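Local coordinates for protein sorting nexin (Saccharomyces cerevisiae S288C, PDB 1OCU) that binds phosphatidylinositol 3-phosphate through its PX domain and helps retrieve late Golgi membrane proteins from the prevacuolar compartment, at the PIB site. Coordinates in Å, arbitrary orientation; residue numbers count along the deposited sequence, not the author numbering.

The PIB site. Residues 81-83, 86, 112-113, 118, 127. With PIB (2-(butanoyloxy)-1-{[(hydroxy{[2,3,4,6-tetrahydroxy-5-(phosphonooxy)cyclohexyl]oxy}phosphoryl)oxy]methyl}ethyl butanoate), chain B.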
loop_
_atom_site.group_PDB
_atom_site.type_symbol
_atom_site.label_atom_id
_atom_site.label_comp_id
_atom_site.label_asym_id
_atom_site.label_seq_id
_atom_site.Cartn_x
_atom_site.Cartn_y
_atom_site.Cartn_z
ATOM N N ARG A 81 5.547 0.272 5.676
ATOM C CA ARG A 81 5.401 1.130 6.843
ATOM C C ARG A 81 4.386 2.204 6.488
ATOM O O ARG A 81 4.200 2.517 5.312
ATOM C CB ARG A 81 6.700 1.873 7.122
ATOM C CG ARG A 81 7.726 1.215 7.966
ATOM C CD ARG A 81 8.411 2.351 8.709
ATOM N NE ARG A 81 9.759 2.030 9.127
ATOM C CZ ARG A 81 10.474 2.784 9.947
ATOM N NH1 ARG A 81 11.697 2.405 10.264
ATOM N NH2 ARG A 81 9.960 3.898 10.453
ATOM N N TYR A 82 3.787 2.820 7.503
ATOM C CA TYR A 82 2.818 3.873 7.257
ATOM C C TYR A 82 3.471 5.018 6.490
ATOM O O TYR A 82 2.877 5.576 5.580
ATOM C CB TYR A 82 2.228 4.390 8.576
ATOM C CG TYR A 82 1.232 5.508 8.385
ATOM C CD1 TYR A 82 1.638 6.841 8.366
ATOM C CD2 TYR A 82 -0.119 5.232 8.178
ATOM C CE1 TYR A 82 0.720 7.875 8.145
ATOM C CE2 TYR A 82 -1.040 6.255 7.954
ATOM C CZ TYR A 82 -0.618 7.568 7.937
ATOM O OH TYR A 82 -1.532 8.572 7.687
ATOM N N SER A 83 4.695 5.373 6.860
ATOM C CA SER A 83 5.390 6.453 6.157
ATOM C C SER A 83 5.680 6.026 4.719
ATOM O O SER A 83 5.866 6.872 3.856
ATOM C CB SER A 83 6.699 6.826 6.868
ATOM O OG SER A 83 7.529 5.688 7.000
ATOM N N GLU A 86 2.673 7.046 3.052
ATOM C CA GLU A 86 2.701 8.503 2.930
ATOM C C GLU A 86 3.581 8.928 1.751
ATOM O O GLU A 86 3.220 9.820 0.971
ATOM C CB GLU A 86 3.255 9.146 4.198
ATOM C CG GLU A 86 2.332 9.144 5.394
ATOM C CD GLU A 86 2.944 9.889 6.583
ATOM O OE1 GLU A 86 3.983 9.422 7.104
ATOM O OE2 GLU A 86 2.398 10.943 6.988
ATOM N N LYS A 112 -1.831 10.592 10.676
ATOM C CA LYS A 112 -0.678 10.493 11.559
ATOM C C LYS A 112 -1.171 10.227 12.983
ATOM O O LYS A 112 -2.295 10.584 13.334
ATOM C CB LYS A 112 0.127 11.785 11.507
ATOM C CG LYS A 112 0.892 11.986 10.205
ATOM C CD LYS A 112 1.572 13.348 10.190
ATOM C CE LYS A 112 2.486 13.528 8.989
ATOM N NZ LYS A 112 3.693 12.664 9.071
ATOM N N ILE A 113 -0.331 9.599 13.797
ATOM C CA ILE A 113 -0.710 9.264 15.169
ATOM C C ILE A 113 0.370 9.572 16.210
ATOM O O ILE A 113 1.566 9.520 15.920
ATOM C CB ILE A 113 -1.072 7.763 15.284
ATOM C CG1 ILE A 113 -2.240 7.429 14.350
ATOM C CG2 ILE A 113 -1.413 7.416 16.728
ATOM C CD1 ILE A 113 -3.506 8.199 14.647
ATOM N N ARG A 118 0.404 4.874 19.610
ATOM C CA ARG A 118 0.839 4.488 18.276
ATOM C C ARG A 118 1.220 3.010 18.153
ATOM O O ARG A 118 1.134 2.442 17.069
ATOM C CB ARG A 118 2.007 5.387 17.868
ATOM C CG ARG A 118 2.833 4.925 16.697
ATOM C CD ARG A 118 3.920 5.944 16.431
ATOM N NE ARG A 118 5.025 5.375 15.671
ATOM C CZ ARG A 118 6.103 6.058 15.295
ATOM N NH1 ARG A 118 6.219 7.344 15.614
ATOM N NH2 ARG A 118 7.060 5.454 14.591
ATOM N N ARG A 127 -5.738 1.539 12.158
ATOM C CA ARG A 127 -4.900 2.032 11.082
ATOM C C ARG A 127 -4.823 0.976 9.980
ATOM O O ARG A 127 -4.866 1.304 8.799
ATOM C CB ARG A 127 -3.506 2.358 11.608
ATOM C CG ARG A 127 -2.471 2.559 10.527
ATOM C CD ARG A 127 -1.192 3.085 11.103
ATOM N NE ARG A 127 -1.223 4.534 11.255
ATOM C CZ ARG A 127 -0.201 5.238 11.724
ATOM N NH1 ARG A 127 0.911 4.608 12.093
ATOM N NH2 ARG A 127 -0.270 6.561 11.789
HETATM C C1 PIB B . 4.723 9.825 11.928
HETATM C C2 PIB B . 5.148 8.776 10.867
HETATM C C3 PIB B . 5.037 7.373 11.478
HETATM C C4 PIB B . 3.559 7.093 12.005
HETATM C C5 PIB B . 3.204 8.139 13.109
HETATM C C6 PIB B . 3.271 9.570 12.449
HETATM O O1 PIB B . 4.830 11.117 11.322
HETATM O O2 PIB B . 4.292 8.884 9.743
HETATM O O3 PIB B . 5.462 6.491 10.433
HETATM O O4 PIB B . 3.488 5.790 12.590
HETATM O O5 PIB B . 1.888 7.908 13.583
HETATM O O6 PIB B . 2.944 10.556 13.422
HETATM P P1 PIB B . 6.002 12.146 11.607
HETATM O O11 PIB B . 6.043 13.158 10.381
HETATM O O12 PIB B . 7.377 11.403 11.765
HETATM O O13 PIB B . 5.624 12.939 12.978
HETATM P P3 PIB B . 6.199 5.095 10.665
HETATM O O31 PIB B . 5.219 4.114 11.406
HETATM O O32 PIB B . 7.482 5.371 11.550
HETATM O O33 PIB B . 6.520 4.501 9.244
HETATM C C7 PIB B . 5.856 12.387 14.271
HETATM C C8 PIB B . 5.986 13.579 15.211
#
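This is the phosphoinositide pocket of the PX domain, formed by the end of strand 75-81, the start of helix 82-89, the loop carrying Lys112 and Ile113, 3-10 helix 117-119 and helix 121-139. It holds PIB, a short-chain form of phosphatidylinositol 3-phosphate. The 3-phosphate sits by the N-terminal end of helix 82-89, whose dipole would probably favour its charge. PIB O33 accepts from the backbone N of Ser83 and, at 2.7 Å, from Ser83 OG. The Ser83 hydroxyl lies between the backbone N and the carbonyl carbon (chi1 56°), so both donors face the same oxygen. Arg81 NH2 and Arg118 NH2 form salt bridges to PIB O32; the Arg81 hydrogen bond is weak, and the N-H of Arg118 points away from this oxygen. PIB O4 lies over one face of the Arg118 guanidinium, toward its rim. Arg127 grips the ring end-on: NH1 meets PIB O4 at 2.9 Å and NH2 meets PIB O5 at 3.1 Å, both close to the guanidinium plane. Arg127 NH2 also lies over the centre of the Tyr82 ring, 3.7 Å above its plane, which probably helps to orient the guanidinium. The inositol hydroxyl PIB O2 donates to Glu86 OE1 at 2.7 Å, from above the carboxylate plane. Lys112 bends at its tip (chi4 -69°), bringing NZ 2.7 Å from PIB O11 of the 1-phosphate. NZ also donates to ester oxygen O1 and to the syn lone pair of Glu86 OE2. An alanine in place of Lys112 would probably weaken the hold on the 1-phosphate and leave the Glu86 carboxylate less well positioned for O2. By reading both the 3-phosphate and the inositol hydroxyls, the site lets the protein recognise phosphatidylinositol 3-phosphate in membranes.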